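PDB 2JD4: laminin subunit ALPHA-1 from Mus musculus, which forms part of the basement membrane protein laminin-111, its LG4-5 domain pair probably serving to anchor laminin at the cell surface. Local coordinates for residues His286-Arg296 with Thr300-Glu309. The protein carries 4 engineered substitutions. Sequence-based numbering, arbitrary orientation.
Sequences HTLQAHKSKHR and TVDGNSVRAE
With CG of D302 anti to its own carbonyl carbon (chi1 -66°) and the H286 ring swung beside its backbone N (chi1 -59°), carboxylate and imidazole meet at the start of strand 286-293. ND1 of H286 donates to the syn lone pair of D302 OD2 at 2.9 Å, somewhat off the ring plane, the two flat groups steeply inclined to each other. The other oxygen, OD1, receives the backbone N of T287 nearly end-on at 3.1 Å, so both carboxylate oxygens are gripped. D282 hydrogen-bonds NE2 on the far side of the ring, and F228 packs against it; an alanine here would probably leave the carboxylates of D302 and D282 without their shared ring partner and open a gap beside F228. D302 belongs to the type I' turn V301-N304, which links strands 296-301 and 304-308 in the antiparallel beta-sandwich of this second laminin G domain. Behind the turn, Q289 and T300 form a hydrogen-bonded antiparallel pair, with T300 N to Q289 O at 2.6 Å, and their side chains run side by side, CB to CB 3.8 Å. On that face, toward the turn, one water joins T287 OG1, Q289 NE2 and G303 N. L288 and V301, the adjoining non-hydrogen-bonded pair, direct their side chains to the opposite, buried face, where V257 and Y272 pack. At the far end R296, bent at chi3, lies alongside E309 in a salt bridge, NH2 to OE2 2.7 Å, with NE also 2.8 Å from OE2 and the planes 64° apart. E309 probably offsets the charge of R296, easing its closeness to R307, whose NH1 is 4.3 Å from R296 NH1.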
loop_
_atom_site.group_PDB
_atom_site.type_symbol
_atom_site.label_atom_id
_atom_site.label_comp_id
_atom_site.label_asym_id
_atom_site.label_seq_id
_atom_site.Cartn_x
_atom_site.Cartn_y
_atom_site.Cartn_z
ATOM N N HIS A 286 -2.943 6.306 16.818
ATOM C CA HIS A 286 -3.396 7.655 17.142
ATOM C C HIS A 286 -3.839 8.330 15.861
ATOM O O HIS A 286 -3.238 8.121 14.802
ATOM C CB HIS A 286 -2.251 8.444 17.767
ATOM C CG HIS A 286 -1.714 7.823 19.015
ATOM N ND1 HIS A 286 -2.375 7.891 20.221
ATOM C CD2 HIS A 286 -0.614 7.063 19.229
ATOM C CE1 HIS A 286 -1.707 7.198 21.126
ATOM N NE2 HIS A 286 -0.634 6.686 20.549
ATOM N N THR A 287 -4.899 9.126 15.939
ATOM C CA THR A 287 -5.378 9.823 14.760
ATOM C C THR A 287 -4.737 11.199 14.741
ATOM O O THR A 287 -4.441 11.771 15.795
ATOM C CB THR A 287 -6.913 9.975 14.763
ATOM O OG1 THR A 287 -7.320 10.753 15.893
ATOM C CG2 THR A 287 -7.584 8.607 14.827
ATOM N N LEU A 288 -4.502 11.721 13.545
ATOM C CA LEU A 288 -3.891 13.033 13.418
ATOM C C LEU A 288 -4.538 13.821 12.288
ATOM O O LEU A 288 -4.711 13.316 11.177
ATOM C CB LEU A 288 -2.387 12.877 13.178
ATOM C CG LEU A 288 -1.488 14.118 13.154
ATOM C CD1 LEU A 288 -0.036 13.669 13.239
ATOM C CD2 LEU A 288 -1.728 14.929 11.885
ATOM N N GLN A 289 -4.903 15.063 12.591
ATOM C CA GLN A 289 -5.522 15.953 11.622
ATOM C C GLN A 289 -4.766 17.276 11.645
ATOM O O GLN A 289 -4.518 17.833 12.706
ATOM C CB GLN A 289 -6.986 16.208 11.987
ATOM C CG GLN A 289 -7.852 14.966 12.065
ATOM C CD GLN A 289 -9.217 15.255 12.668
ATOM O OE1 GLN A 289 -9.972 16.089 12.160
ATOM N NE2 GLN A 289 -9.539 14.566 13.757
ATOM N N ALA A 290 -4.389 17.768 10.473
ATOM C CA ALA A 290 -3.675 19.036 10.376
ATOM C C ALA A 290 -4.314 19.809 9.232
ATOM O O ALA A 290 -4.176 19.433 8.067
ATOM C CB ALA A 290 -2.198 18.788 10.095
ATOM N N HIS A 291 -5.020 20.884 9.566
ATOM C CA HIS A 291 -5.706 21.674 8.549
ATOM C C HIS A 291 -5.098 23.055 8.336
ATOM O O HIS A 291 -4.899 23.812 9.283
ATOM C CB HIS A 291 -7.186 21.824 8.922
ATOM C CG HIS A 291 -8.040 22.375 7.821
ATOM N ND1 HIS A 291 -9.352 22.750 8.015
ATOM C CD2 HIS A 291 -7.781 22.582 6.507
ATOM C CE1 HIS A 291 -9.864 23.164 6.869
ATOM N NE2 HIS A 291 -8.932 23.072 5.939
ATOM N N LYS A 292 -4.799 23.371 7.081
ATOM C CA LYS A 292 -4.248 24.673 6.734
ATOM C C LYS A 292 -5.289 25.428 5.917
ATOM O O LYS A 292 -5.751 24.935 4.885
ATOM C CB LYS A 292 -2.979 24.531 5.892
ATOM C CG LYS A 292 -2.397 25.870 5.437
ATOM C CD LYS A 292 -1.432 25.697 4.280
ATOM C CE LYS A 292 -0.716 27.000 3.946
ATOM N NZ LYS A 292 -1.649 28.076 3.513
ATOM N N SER A 293 -5.657 26.616 6.388
ATOM C CA SER A 293 -6.625 27.459 5.691
ATOM C C SER A 293 -6.039 28.869 5.596
ATOM O O SER A 293 -4.973 29.130 6.148
ATOM C CB SER A 293 -7.953 27.487 6.451
ATOM O OG SER A 293 -7.789 28.051 7.740
ATOM N N LYS A 294 -6.734 29.765 4.897
ATOM C CA LYS A 294 -6.286 31.148 4.713
ATOM C C LYS A 294 -5.325 31.648 5.791
ATOM O O LYS A 294 -4.107 31.578 5.626
ATOM C CB LYS A 294 -7.497 32.084 4.638
ATOM C CG LYS A 294 -8.435 31.799 3.475
ATOM C CD LYS A 294 -9.636 32.736 3.487
ATOM C CE LYS A 294 -10.590 32.435 2.336
ATOM N NZ LYS A 294 -11.801 33.310 2.353
ATOM N N HIS A 295 -5.866 32.158 6.892
ATOM C CA HIS A 295 -5.031 32.660 7.979
ATOM C C HIS A 295 -5.221 31.784 9.208
ATOM O O HIS A 295 -5.333 32.285 10.326
ATOM C CB HIS A 295 -5.407 34.113 8.316
ATOM C CG HIS A 295 -4.494 34.767 9.314
ATOM N ND1 HIS A 295 -4.741 36.019 9.839
ATOM C CD2 HIS A 295 -3.333 34.348 9.875
ATOM C CE1 HIS A 295 -3.774 36.341 10.680
ATOM N NE2 HIS A 295 -2.907 35.346 10.720
ATOM N N ARG A 296 -5.257 30.469 9.003
ATOM C CA ARG A 296 -5.445 29.554 10.121
ATOM C C ARG A 296 -4.733 28.213 9.970
ATOM O O ARG A 296 -4.669 27.644 8.879
ATOM C CB ARG A 296 -6.938 29.311 10.354
ATOM C CG ARG A 296 -7.231 28.375 11.513
ATOM C CD ARG A 296 -8.718 28.284 11.787
ATOM N NE ARG A 296 -9.292 29.597 12.059
ATOM C CZ ARG A 296 -10.543 29.800 12.454
ATOM N NH1 ARG A 296 -11.363 28.772 12.629
ATOM N NH2 ARG A 296 -10.977 31.035 12.675
ATOM N N THR A 300 -4.887 18.584 15.189
ATOM C CA THR A 300 -5.741 17.796 16.065
ATOM C C THR A 300 -5.186 16.382 16.227
ATOM O O THR A 300 -5.002 15.661 15.241
ATOM C CB THR A 300 -7.166 17.716 15.494
ATOM O OG1 THR A 300 -7.648 19.039 15.226
ATOM C CG2 THR A 300 -8.099 17.032 16.482
ATOM N N VAL A 301 -4.902 16.002 17.468
ATOM C CA VAL A 301 -4.377 14.671 17.764
ATOM C C VAL A 301 -5.322 13.975 18.740
ATOM O O VAL A 301 -5.602 14.492 19.829
ATOM C CB VAL A 301 -2.974 14.739 18.398
ATOM C CG1 VAL A 301 -2.440 13.333 18.618
ATOM C CG2 VAL A 301 -2.031 15.525 17.492
ATOM N N ASP A 302 -5.815 12.806 18.339
ATOM C CA ASP A 302 -6.750 12.044 19.153
ATOM C C ASP A 302 -7.925 12.913 19.606
ATOM O O ASP A 302 -8.415 12.779 20.728
ATOM C CB ASP A 302 -6.046 11.437 20.375
ATOM C CG ASP A 302 -5.020 10.382 19.995
ATOM O OD1 ASP A 302 -5.225 9.700 18.964
ATOM O OD2 ASP A 302 -4.019 10.225 20.730
ATOM N N GLY A 303 -8.370 13.807 18.729
ATOM C CA GLY A 303 -9.494 14.669 19.057
ATOM C C GLY A 303 -9.145 15.985 19.734
ATOM O O GLY A 303 -9.995 16.868 19.841
ATOM N N ASN A 304 -7.902 16.120 20.190
ATOM C CA ASN A 304 -7.447 17.338 20.857
ATOM C C ASN A 304 -6.906 18.336 19.834
ATOM O O ASN A 304 -5.946 18.044 19.118
ATOM C CB ASN A 304 -6.360 16.987 21.873
ATOM C CG ASN A 304 -6.808 15.917 22.852
ATOM O OD1 ASN A 304 -7.607 16.177 23.752
ATOM N ND2 ASN A 304 -6.305 14.701 22.669
ATOM N N SER A 305 -7.522 19.514 19.772
ATOM C CA SER A 305 -7.110 20.543 18.821
ATOM C C SER A 305 -6.256 21.656 19.412
ATOM O O SER A 305 -6.375 21.997 20.586
ATOM C CB SER A 305 -8.340 21.171 18.153
ATOM O OG SER A 305 -9.005 20.247 17.309
ATOM N N VAL A 306 -5.390 22.213 18.569
ATOM C CA VAL A 306 -4.498 23.312 18.936
ATOM C C VAL A 306 -4.283 24.119 17.660
ATOM O O VAL A 306 -3.899 23.565 16.631
ATOM C CB VAL A 306 -3.135 22.798 19.436
ATOM C CG1 VAL A 306 -2.243 23.971 19.784
ATOM C CG2 VAL A 306 -3.325 21.909 20.650
ATOM N N ARG A 307 -4.531 25.423 17.719
ATOM C CA ARG A 307 -4.376 26.245 16.528
ATOM C C ARG A 307 -3.583 27.530 16.709
ATOM O O ARG A 307 -3.242 27.923 17.824
ATOM C CB ARG A 307 -5.754 26.576 15.954
ATOM C CG ARG A 307 -6.637 27.406 16.868
ATOM C CD ARG A 307 -8.100 27.180 16.530
ATOM N NE ARG A 307 -8.508 25.814 16.854
ATOM C CZ ARG A 307 -9.644 25.250 16.454
ATOM N NH1 ARG A 307 -10.499 25.931 15.702
ATOM N NH2 ARG A 307 -9.928 24.006 16.813
ATOM N N ALA A 308 -3.293 28.171 15.583
ATOM C CA ALA A 308 -2.549 29.422 15.556
ATOM C C ALA A 308 -3.048 30.234 14.368
ATOM O O ALA A 308 -3.195 29.705 13.266
ATOM C CB ALA A 308 -1.057 29.143 15.416
ATOM N N GLU A 309 -3.316 31.517 14.597
ATOM C CA GLU A 309 -3.812 32.397 13.544
ATOM C C GLU A 309 -2.946 33.645 13.418
ATOM O O GLU A 309 -1.721 33.554 13.338
ATOM C CB GLU A 309 -5.259 32.796 13.841
ATOM C CG GLU A 309 -6.212 31.612 13.934
ATOM C CD GLU A 309 -7.578 31.998 14.463
ATOM O OE1 GLU A 309 -7.650 32.534 15.589
ATOM O OE2 GLU A 309 -8.580 31.761 13.757
HETATM O O HOH W 1 -8.163 13.508 15.777
#